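PDB 1U79: peptidyl-prolyl cis-trans isomerase FKBP13, chloroplastic from Arabidopsis thaliana, which catalyses the cis-trans isomerization of peptidyl-prolyl bonds, provides the major such activity of the chloroplast thylakoid lumen and regulates accumulation of the Rieske protein. Local coordinates for residues Val66-Asp71 against Pro95-Gly100. Sequence-based numbering, arbitrary orientation.
Sequences VIKGWD and PELAYG
One face of the Y99 ring carries the CG2 methyl of I67, a CH-pi contact in which I67 CG2 stands 4.0 Å from the ring centroid, 27° off the normal. The methyl is displaced toward the CE1-CZ side of the rim, with I67 CG2 to Y99 CZ at 3.7 Å, and the two side chains cross at about a right angle. A chi1 of 53° sets CG1 of I67 between the backbone N and the carbonyl carbon, and this same branch runs on to CD1, 4.1 Å from A98 CB. An alanine in its place would take away both branches, and would probably open a gap between the helix start and the loop, with the Y99 face and A98 CB left without these apolar partners. I67 is the N-cap residue of helix 68-75, the helix lying against the curled antiparallel sheet of the FKBP fold; W70, in the first turn, meets F59, Y37 and F121 with its indole. The amides of K68 and G69 point to the 95-100 loop, whereas W70 N and D71 N turn back to I67 O. G69 N donates to L97 O at 2.9 Å, in the carbonyl plane on a lone pair, with an N-H...O angle of 147°. Beside it a water accepts from K68 N and donates to A98 O. Farther out, the extended K68 chain crosses L97 obliquely, K68 CD 4.0 Å from L97 CD2.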
ATOM      1  N   VAL A  66       4.322   4.930   7.160  1.00 20.72           N
ATOM      2  CA  VAL A  66       4.528   4.074   5.994  1.00 19.04           C
ATOM      3  C   VAL A  66       4.681   4.958   4.756  1.00 16.36           C
ATOM      4  O   VAL A  66       4.484   6.177   4.826  1.00 15.75           O
ATOM      5  CB  VAL A  66       3.320   3.152   5.780  1.00 19.15           C
ATOM      6  CG1 VAL A  66       3.307   2.048   6.827  1.00 18.74           C
ATOM      7  CG2 VAL A  66       2.044   3.969   5.871  1.00 17.19           C
ATOM      8  N   ILE A  67       5.023   4.362   3.619  1.00 15.92           N
ATOM      9  CA  ILE A  67       5.176   5.170   2.413  1.00 14.14           C
ATOM     10  C   ILE A  67       3.899   5.950   2.110  1.00 15.25           C
ATOM     11  O   ILE A  67       2.790   5.506   2.433  1.00 15.46           O
ATOM     12  CB  ILE A  67       5.561   4.316   1.185  1.00 13.50           C
ATOM     13  CG1 ILE A  67       4.581   3.156   1.000  1.00 11.14           C
ATOM     14  CG2 ILE A  67       6.982   3.773   1.367  1.00 14.11           C
ATOM     15  CD1 ILE A  67       4.886   2.310  -0.249  1.00 13.69           C
ATOM     16  N   LYS A  68       4.071   7.120   1.508  1.00 16.30           N
ATOM     17  CA  LYS A  68       2.952   7.990   1.168  1.00 16.10           C
ATOM     18  C   LYS A  68       1.849   7.256   0.386  1.00 14.86           C
ATOM     19  O   LYS A  68       0.657   7.512   0.575  1.00 14.63           O
ATOM     20  CB  LYS A  68       3.474   9.192   0.377  1.00 16.08           C
ATOM     21  CG  LYS A  68       2.613  10.436   0.531  1.00 22.00           C
ATOM     22  CD  LYS A  68       3.336  11.678   0.034  1.00 27.35           C
ATOM     23  CE  LYS A  68       2.563  12.933   0.400  1.00 30.42           C
ATOM     24  NZ  LYS A  68       3.233  14.174  -0.107  1.00 33.48           N
ATOM     25  N   GLY A  69       2.248   6.344  -0.492  1.00 15.31           N
ATOM     26  CA  GLY A  69       1.275   5.591  -1.266  1.00 13.46           C
ATOM     27  C   GLY A  69       0.328   4.774  -0.402  1.00 16.27           C
ATOM     28  O   GLY A  69      -0.820   4.529  -0.791  1.00 13.51           O
ATOM     29  N   TRP A  70       0.800   4.334   0.766  1.00 14.10           N
ATOM     30  CA  TRP A  70      -0.042   3.551   1.663  1.00 13.15           C
ATOM     31  C   TRP A  70      -0.978   4.498   2.412  1.00 14.09           C
ATOM     32  O   TRP A  70      -2.169   4.228   2.548  1.00 15.94           O
ATOM     33  CB  TRP A  70       0.810   2.743   2.650  1.00 11.63           C
ATOM     34  CG  TRP A  70       1.082   1.313   2.216  1.00 10.76           C
ATOM     35  CD1 TRP A  70       1.519   0.886   0.990  1.00 12.41           C
ATOM     36  CD2 TRP A  70       0.946   0.141   3.023  1.00 12.60           C
ATOM     37  NE1 TRP A  70       1.665  -0.485   0.989  1.00 14.19           N
ATOM     38  CE2 TRP A  70       1.320  -0.967   2.227  1.00 14.69           C
ATOM     39  CE3 TRP A  70       0.541  -0.082   4.349  1.00 15.28           C
ATOM     40  CZ2 TRP A  70       1.300  -2.280   2.714  1.00 15.88           C
ATOM     41  CZ3 TRP A  70       0.521  -1.382   4.834  1.00 18.14           C
ATOM     42  CH2 TRP A  70       0.901  -2.470   4.014  1.00 16.85           C
ATOM     43  N   ASP A  71      -0.447   5.620   2.885  1.00 15.70           N
ATOM     44  CA  ASP A  71      -1.283   6.584   3.593  1.00 14.96           C
ATOM     45  C   ASP A  71      -2.400   7.077   2.683  1.00 16.93           C
ATOM     46  O   ASP A  71      -3.584   6.998   3.040  1.00 15.54           O
ATOM     47  CB  ASP A  71      -0.454   7.767   4.100  1.00 14.69           C
ATOM     48  CG  ASP A  71       0.191   7.492   5.461  1.00 16.70           C
ATOM     49  OD1 ASP A  71      -0.233   6.549   6.145  1.00 18.55           O
ATOM     50  OD2 ASP A  71       1.113   8.231   5.856  1.00 16.67           O
ATOM     51  N   PRO A  95       6.994   5.433  -8.041  1.00 15.46           N
ATOM     52  CA  PRO A  95       8.162   5.589  -7.165  1.00 15.23           C
ATOM     53  C   PRO A  95       8.127   6.839  -6.291  1.00 14.07           C
ATOM     54  O   PRO A  95       8.584   6.812  -5.155  1.00 13.23           O
ATOM     55  CB  PRO A  95       9.329   5.623  -8.147  1.00 16.32           C
ATOM     56  CG  PRO A  95       8.834   4.795  -9.282  1.00 18.71           C
ATOM     57  CD  PRO A  95       7.411   5.238  -9.439  1.00 16.04           C
ATOM     58  N   GLU A  96       7.603   7.933  -6.839  1.00 15.69           N
ATOM     59  CA  GLU A  96       7.507   9.205  -6.117  1.00 18.64           C
ATOM     60  C   GLU A  96       6.778   9.056  -4.776  1.00 17.91           C
ATOM     61  O   GLU A  96       7.081   9.768  -3.818  1.00 18.35           O
ATOM     62  CB  GLU A  96       6.782  10.245  -6.991  1.00 21.75           C
ATOM     63  CG  GLU A  96       5.342   9.859  -7.333  1.00 28.54           C
ATOM     64  CD  GLU A  96       4.750  10.654  -8.493  1.00 32.21           C
ATOM     65  OE1 GLU A  96       5.357  10.665  -9.584  1.00 32.58           O
ATOM     66  OE2 GLU A  96       3.668  11.256  -8.315  1.00 34.32           O
ATOM     67  N   LEU A  97       5.824   8.130  -4.713  1.00 16.37           N
ATOM     68  CA  LEU A  97       5.052   7.884  -3.497  1.00 16.29           C
ATOM     69  C   LEU A  97       5.493   6.607  -2.777  1.00 15.91           C
ATOM     70  O   LEU A  97       4.785   6.092  -1.906  1.00 16.35           O
ATOM     71  CB  LEU A  97       3.563   7.796  -3.835  1.00 14.45           C
ATOM     72  CG  LEU A  97       3.019   9.037  -4.563  1.00 18.04           C
ATOM     73  CD1 LEU A  97       1.558   8.823  -4.939  1.00 18.40           C
ATOM     74  CD2 LEU A  97       3.170  10.261  -3.670  1.00 16.37           C
ATOM     75  N   ALA A  98       6.658   6.085  -3.149  1.00 13.87           N
ATOM     76  CA  ALA A  98       7.163   4.880  -2.505  1.00 14.10           C
ATOM     77  C   ALA A  98       8.601   5.129  -2.048  1.00 14.87           C
ATOM     78  O   ALA A  98       8.818   5.921  -1.141  1.00 15.13           O
ATOM     79  CB  ALA A  98       7.084   3.683  -3.463  1.00 13.62           C
ATOM     80  N   TYR A  99       9.576   4.483  -2.678  1.00 13.31           N
ATOM     81  CA  TYR A  99      10.969   4.660  -2.279  1.00 16.08           C
ATOM     82  C   TYR A  99      11.830   5.484  -3.245  1.00 18.22           C
ATOM     83  O   TYR A  99      13.055   5.551  -3.101  1.00 17.98           O
ATOM     84  CB  TYR A  99      11.597   3.287  -2.041  1.00 15.15           C
ATOM     85  CG  TYR A  99      10.870   2.495  -0.981  1.00 14.94           C
ATOM     86  CD1 TYR A  99      10.981   2.836   0.370  1.00 18.43           C
ATOM     87  CD2 TYR A  99      10.043   1.429  -1.323  1.00 14.99           C
ATOM     88  CE1 TYR A  99      10.283   2.133   1.350  1.00 17.36           C
ATOM     89  CE2 TYR A  99       9.337   0.721  -0.352  1.00 17.38           C
ATOM     90  CZ  TYR A  99       9.460   1.079   0.980  1.00 17.52           C
ATOM     91  OH  TYR A  99       8.750   0.399   1.940  1.00 15.72           O
ATOM     92  N   GLY A 100      11.195   6.110  -4.228  1.00 18.45           N
ATOM     93  CA  GLY A 100      11.927   6.941  -5.168  1.00 21.84           C
ATOM     94  C   GLY A 100      13.102   6.286  -5.878  1.00 25.68           C
ATOM     95  O   GLY A 100      13.161   5.063  -6.005  1.00 26.20           O
TER
HETATM   96  O   HOH W   1       6.946   7.467   0.408  1.00 21.52           O